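Side-chain contacts in class D beta-lactamase (PDB 4IED), which probably hydrolyses beta-lactam antibiotics such as penicillins, opening the lactam ring to give substituted beta-amino acids: residues A[52-57]-A[202-207]; A[68-73]-A[116-121]. One frame throughout, in Å; residues are numbered along the deposited sequence. Where two conformers were deposited one is given.

Contact 1 (A[52-57]-A[202-207]); sequences RFYPAS and DNIVVP
Tyr-54 reaches Asn-203 because its first torsion (chi1 -50°) sets CG anti to the carbonyl carbon, sending the ring out to the 202-207 loop; Asn-203 instead holds its CG anti to the backbone N, which brings ND2 up to the hydroxyl, the amide crossing the phenol at about a right angle. A tyrosine suits the place: the CA atoms of Tyr-54 and Ile-204 are 9.3 Å apart, and a rigid ring ending in a donor can span that. Its hydroxyl OH gives a hydrogen bond to Asn-203 O, 3.0 Å away, arriving at a C=O...donor angle of 149° and tilted 23° from the carbonyl plane. The acceptor lies at the ring edge, near its plane, as does Asp-202 O, 3.4 Å from Tyr-54 CE2. Ile-204 adds apolar contact obliquely, its CB 4.3 Å from Tyr-54 CE2.

In the serine beta-lactamase fold, this joins the loop leading into the Ser-x-x-Lys motif, which begins at Ser-57, to the loop after strand 192-200, the strand carrying the Lys-Thr-Gly motif. Asparagine readily adopts the left-handed backbone conformation found at Asn-203. The plane of the Asn-203 amide is nearly parallel to that of the phenol, but the 3.1 Å approach of ND2 to Tyr-54 OH has poor bonding geometry; ND2 is bonded to Glu-147 O. At its other end Tyr-54 receives a hydrogen bond from Trp-210 NE1 on its backbone carbonyl.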
loop_
_atom_site.group_PDB
_atom_site.type_symbol
_atom_site.label_atom_id
_atom_site.label_comp_id
_atom_site.label_asym_id
_atom_site.label_seq_id
_atom_site.Cartn_x
_atom_site.Cartn_y
_atom_site.Cartn_z
ATOM N N ARG A 52 -12.170 8.250 1.347
ATOM C CA ARG A 52 -11.414 7.389 2.209
ATOM C C ARG A 52 -12.065 5.993 2.315
ATOM O O ARG A 52 -13.294 5.876 2.490
ATOM C CB ARG A 52 -11.291 7.968 3.620
ATOM C CG ARG A 52 -10.461 9.226 3.665
ATOM C CD ARG A 52 -10.390 9.689 5.088
ATOM N NE ARG A 52 -9.419 10.769 5.289
ATOM C CZ ARG A 52 -9.430 11.564 6.325
ATOM N NH1 ARG A 52 -10.400 11.581 7.214
ATOM N NH2 ARG A 52 -8.448 12.439 6.471
ATOM N N PHE A 53 -11.208 4.972 2.195
ATOM C CA PHE A 53 -11.598 3.540 2.285
ATOM C C PHE A 53 -10.678 2.828 3.223
ATOM O O PHE A 53 -9.440 3.213 3.463
ATOM C CB PHE A 53 -11.565 2.781 0.905
ATOM C CG PHE A 53 -12.458 3.394 -0.150
ATOM C CD1 PHE A 53 -13.819 3.096 -0.131
ATOM C CD2 PHE A 53 -11.972 4.189 -1.200
ATOM C CE1 PHE A 53 -14.660 3.634 -1.104
ATOM C CE2 PHE A 53 -12.745 4.724 -2.167
ATOM C CZ PHE A 53 -14.118 4.459 -2.121
ATOM N N TYR A 54 -11.110 1.692 3.781
ATOM C CA TYR A 54 -10.195 0.852 4.588
ATOM C C TYR A 54 -8.953 0.560 3.725
ATOM O O TYR A 54 -9.139 0.162 2.574
ATOM C CB TYR A 54 -10.833 -0.475 5.001
ATOM C CG TYR A 54 -12.208 -0.426 5.626
ATOM C CD1 TYR A 54 -12.663 0.636 6.398
ATOM C CD2 TYR A 54 -13.031 -1.471 5.412
ATOM C CE1 TYR A 54 -13.925 0.634 6.954
ATOM C CE2 TYR A 54 -14.252 -1.548 5.992
ATOM C CZ TYR A 54 -14.732 -0.479 6.689
ATOM O OH TYR A 54 -16.034 -0.519 7.274
ATOM N N PRO A 55 -7.739 0.699 4.273
ATOM C CA PRO A 55 -6.577 0.442 3.406
ATOM C C PRO A 55 -6.262 -0.981 3.222
ATOM O O PRO A 55 -5.513 -1.375 2.271
ATOM C CB PRO A 55 -5.431 1.081 4.214
ATOM C CG PRO A 55 -5.929 1.020 5.652
ATOM C CD PRO A 55 -7.404 1.271 5.574
ATOM N N ALA A 56 -6.837 -1.868 4.018
ATOM C CA ALA A 56 -6.454 -3.300 3.925
ATOM C C ALA A 56 -5.029 -3.495 3.916
ATOM O O ALA A 56 -4.284 -2.787 4.611
ATOM C CB ALA A 56 -7.123 -4.007 2.762
ATOM N N SER A 57 -4.533 -4.499 3.210
ATOM C CA SER A 57 -3.106 -4.751 3.377
ATOM C C SER A 57 -2.108 -3.718 2.812
ATOM O O SER A 57 -0.925 -3.858 3.009
ATOM C CB SER A 57 -2.703 -6.119 2.802
ATOM O OG SER A 57 -3.405 -7.236 3.300
ATOM N N ASP A 202 -13.891 -7.180 4.577
ATOM C CA ASP A 202 -14.625 -7.299 5.821
ATOM C C ASP A 202 -15.370 -6.043 6.185
ATOM O O ASP A 202 -14.901 -4.925 5.971
ATOM C CB ASP A 202 -13.647 -7.591 6.954
ATOM C CG ASP A 202 -12.984 -8.982 6.865
ATOM O OD1 ASP A 202 -13.598 -9.918 6.409
ATOM O OD2 ASP A 202 -11.909 -9.147 7.452
ATOM N N ASN A 203 -16.573 -6.188 6.692
ATOM C CA ASN A 203 -17.356 -5.056 7.109
ATOM C C ASN A 203 -17.668 -4.064 5.998
ATOM O O ASN A 203 -17.592 -2.862 6.213
ATOM C CB ASN A 203 -16.766 -4.443 8.366
ATOM C CG ASN A 203 -17.695 -3.496 9.077
ATOM O OD1 ASN A 203 -18.913 -3.719 9.131
ATOM N ND2 ASN A 203 -17.153 -2.360 9.556
ATOM N N ILE A 204 -17.967 -4.614 4.800
ATOM C CA ILE A 204 -18.217 -3.793 3.658
ATOM C C ILE A 204 -19.099 -4.581 2.649
ATOM O O ILE A 204 -18.885 -5.783 2.456
ATOM C CB ILE A 204 -16.838 -3.401 3.067
ATOM C CG1 ILE A 204 -16.927 -2.272 2.118
ATOM C CG2 ILE A 204 -16.066 -4.585 2.476
ATOM C CD1 ILE A 204 -15.525 -1.782 1.756
ATOM N N VAL A 205 -20.045 -3.913 1.999
ATOM C CA VAL A 205 -20.890 -4.616 1.066
ATOM C C VAL A 205 -20.158 -4.862 -0.254
ATOM O O VAL A 205 -20.224 -5.945 -0.827
ATOM C CB VAL A 205 -22.191 -3.839 0.839
ATOM C CG1 VAL A 205 -23.085 -4.499 -0.252
ATOM C CG2 VAL A 205 -23.042 -3.925 2.097
ATOM N N VAL A 206 -19.476 -3.836 -0.749
ATOM C CA VAL A 206 -18.743 -3.905 -2.003
ATOM C C VAL A 206 -17.228 -3.838 -1.679
ATOM O O VAL A 206 -16.670 -2.772 -1.305
ATOM C CB VAL A 206 -19.087 -2.772 -2.956
ATOM C CG1 VAL A 206 -18.208 -2.830 -4.175
ATOM C CG2 VAL A 206 -20.561 -2.897 -3.367
ATOM N N PRO A 207 -16.507 -4.983 -1.765
ATOM C CA PRO A 207 -15.051 -4.972 -1.435
ATOM C C PRO A 207 -14.286 -4.107 -2.411
ATOM O O PRO A 207 -14.653 -3.876 -3.541
ATOM C CB PRO A 207 -14.693 -6.447 -1.517
ATOM C CG PRO A 207 -15.989 -7.193 -1.278
ATOM C CD PRO A 207 -17.040 -6.361 -1.954
#

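Contact 2 (A[68-73]-A[116-121])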
loop_
_atom_site.group_PDB
_atom_site.type_symbol
_atom_site.label_atom_id
_atom_site.label_comp_id
_atom_site.label_asym_id
_atom_site.label_seq_id
_atom_site.Cartn_x
_atom_site.Cartn_y
_atom_site.Cartn_z
ATOM N N LEU A 68 9.552 -0.575 12.728
ATOM C CA LEU A 68 10.989 -0.269 12.745
ATOM C C LEU A 68 11.301 0.907 13.608
ATOM O O LEU A 68 12.298 0.851 14.360
ATOM C CB LEU A 68 11.476 -0.001 11.320
ATOM C CG LEU A 68 11.429 -1.215 10.347
ATOM C CD1 LEU A 68 11.615 -0.668 8.940
ATOM C CD2 LEU A 68 12.454 -2.286 10.770
ATOM N N GLU A 69 10.480 1.968 13.523
ATOM C CA GLU A 69 10.821 3.203 14.265
ATOM C C GLU A 69 10.831 2.948 15.781
ATOM O O GLU A 69 11.624 3.530 16.540
ATOM C CB GLU A 69 9.827 4.317 13.872
ATOM C CG GLU A 69 10.308 5.702 14.221
ATOM C CD GLU A 69 11.414 6.291 13.315
ATOM O OE1 GLU A 69 11.861 5.666 12.397
ATOM O OE2 GLU A 69 11.818 7.392 13.713
ATOM N N ASN A 70 9.948 2.025 16.224
ATOM C CA ASN A 70 9.861 1.640 17.599
ATOM C C ASN A 70 10.783 0.502 18.028
ATOM O O ASN A 70 10.705 -0.010 19.158
ATOM C CB ASN A 70 8.413 1.325 17.987
ATOM C CG ASN A 70 7.557 2.577 18.032
ATOM O OD1 ASN A 70 6.760 2.848 17.094
ATOM N ND2 ASN A 70 7.667 3.268 19.036
ATOM N N GLY A 71 11.616 0.049 17.121
ATOM C CA GLY A 71 12.512 -1.026 17.506
ATOM C C GLY A 71 11.863 -2.392 17.817
ATOM O O GLY A 71 12.451 -3.200 18.542
ATOM N N ILE A 72 10.680 -2.652 17.220
ATOM C CA ILE A 72 10.022 -3.934 17.522
ATOM C C ILE A 72 10.865 -5.078 16.947
ATOM O O ILE A 72 10.919 -6.159 17.520
ATOM C CB ILE A 72 8.601 -3.959 16.952
ATOM C CG1 ILE A 72 7.741 -2.789 17.497
ATOM C CG2 ILE A 72 7.989 -5.300 17.251
ATOM C CD1 ILE A 72 7.605 -2.715 18.992
ATOM N N VAL A 73 11.507 -4.824 15.823
ATOM C CA VAL A 73 12.517 -5.711 15.233
ATOM C C VAL A 73 13.768 -4.830 15.038
ATOM O O VAL A 73 13.587 -3.639 14.833
ATOM C CB VAL A 73 12.082 -6.308 13.902
ATOM C CG1 VAL A 73 10.855 -7.238 14.111
ATOM C CG2 VAL A 73 11.731 -5.306 12.844
ATOM N N ARG A 116 -0.077 -5.835 17.547
ATOM C CA ARG A 116 -0.287 -6.077 18.973
ATOM C C ARG A 116 0.909 -5.663 19.818
ATOM O O ARG A 116 0.744 -5.090 20.914
ATOM C CB ARG A 116 -0.548 -7.544 19.260
ATOM C CG ARG A 116 -1.840 -8.007 18.693
ATOM C CD ARG A 116 -2.006 -9.424 19.100
ATOM N NE ARG A 116 -1.024 -10.382 18.620
ATOM C CZ ARG A 116 -1.203 -11.145 17.564
ATOM N NH1 ARG A 116 -2.329 -11.030 16.793
ATOM N NH2 ARG A 116 -0.320 -12.127 17.366
ATOM N N GLU A 117 2.137 -5.994 19.359
ATOM C CA GLU A 117 3.364 -5.646 20.133
ATOM C C GLU A 117 3.500 -4.149 20.188
ATOM O O GLU A 117 3.872 -3.590 21.213
ATOM C CB GLU A 117 4.574 -6.351 19.537
ATOM C CG GLU A 117 4.492 -7.848 19.780
ATOM C CD GLU A 117 5.690 -8.630 19.400
ATOM O OE1 GLU A 117 5.508 -9.880 19.328
ATOM O OE2 GLU A 117 6.782 -8.016 19.219
ATOM N N LEU A 118 3.233 -3.451 19.076
ATOM C CA LEU A 118 3.233 -1.982 19.115
ATOM C C LEU A 118 2.284 -1.426 20.194
ATOM O O LEU A 118 2.674 -0.619 21.009
ATOM C CB LEU A 118 2.916 -1.381 17.765
ATOM C CG LEU A 118 4.112 -1.368 16.785
ATOM C CD1 LEU A 118 3.520 -1.173 15.350
ATOM C CD2 LEU A 118 5.080 -0.263 17.074
ATOM N N GLY A 119 1.093 -1.975 20.202
ATOM C CA GLY A 119 0.038 -1.506 21.106
ATOM C C GLY A 119 -0.639 -0.242 20.656
ATOM O O GLY A 119 -0.121 0.512 19.840
ATOM N N LYS A 120 -1.812 0.051 21.241
ATOM C CA LYS A 120 -2.567 1.194 20.781
ATOM C C LYS A 120 -1.836 2.544 20.846
ATOM O O LYS A 120 -1.914 3.402 19.938
ATOM C CB LYS A 120 -3.910 1.251 21.489
ATOM C CG LYS A 120 -4.844 2.303 20.892
ATOM C CD LYS A 120 -6.342 2.204 21.274
ATOM C CE LYS A 120 -7.105 3.286 20.553
ATOM N NZ LYS A 120 -8.528 3.330 20.841
ATOM N N GLU A 121 -1.201 2.807 21.969
ATOM C CA GLU A 121 -0.562 4.089 22.143
ATOM C C GLU A 121 0.508 4.343 21.083
ATOM O O GLU A 121 0.548 5.402 20.453
ATOM C CB GLU A 121 0.022 4.247 23.573
ATOM C CG GLU A 121 0.773 5.528 23.844
ATOM C CD GLU A 121 1.269 5.667 25.326
ATOM O OE1 GLU A 121 0.941 6.673 25.970
ATOM O OE2 GLU A 121 1.996 4.810 25.866
#
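Ile-72 and Leu-118 are the closest backbone neighbours here, their CA atoms 7.2 Å apart where the chain leaving helix 62-69 meets helix 108-130. The first helix closes in a Schellman motif: Gly-71 takes positive phi, a conformation that favours glycine, and one of the two bonds back into the last turn runs from Gly-71 N to Leu-68 O, 3.0 Å. The reversal turns the chain so that Ile-72, just past the helix end, presents its side chain to the second helix. That helix is itself kinked near Gly-119, another glycine with positive phi: the N atoms of Lys-120 and Glu-121 make no bond to the preceding turn. Arg-122 bonds to the carbonyl oxygens of Glu-117 and Leu-118, probably making up in part for the lost helical bonds.

Between the two segments the contact is mainly apolar. Leu-118, its CG anti to the carbonyl carbon (chi1 -79°), leaves CA to one side, but its end bends closer and puts CD2 3.7 Å from Ile-72 CG1. The two branched chains cross obliquely, the CG1 methylene of Ile-72 against a leucine methyl; branching lets Ile-72 meet Leu-118 with CG1 and Glu-117 with CG2. The same leucine methyl lies 3.8 Å from Asn-70 CB, which extends the apolar patch onto the helix end. In one of the two deposited conformers of Glu-117, OE2 lies 3.6 Å from Ile-72 CG2; in that copy OE1 forms a salt bridge with Lys-113. Phe-80 borders both Ile-72 and Glu-117, while Ile-66 and Asn-63 touch Leu-118 from helix 62-69. This is the packing of a helix's C-terminal Schellman turn on the side of a long helix, in the helical region of the serine beta-lactamase fold.

How the contacts relate
The two contacts do not touch: their centres are 24 Å apart and their nearest atoms about 13 Å. Along the chain contact 2 is nested inside the loop closed by contact 1. The short helix 62-69 connects them, starting just after the carboxylated lysine at position 60 and ending at contact 2. Contact 1 lies nearer the active-site motifs, for in its first segment Ser-57 OG bonds to that modified lysine and to Ser-106. The Tyr-54 side chain is also about 7 Å from that of Asn-134, a residue seen to bind magnesium in this protein, though no ion is bound to it here. The centre of contact 2 is about 19 Å from the centre of the chain, that of contact 1 about 13 Å.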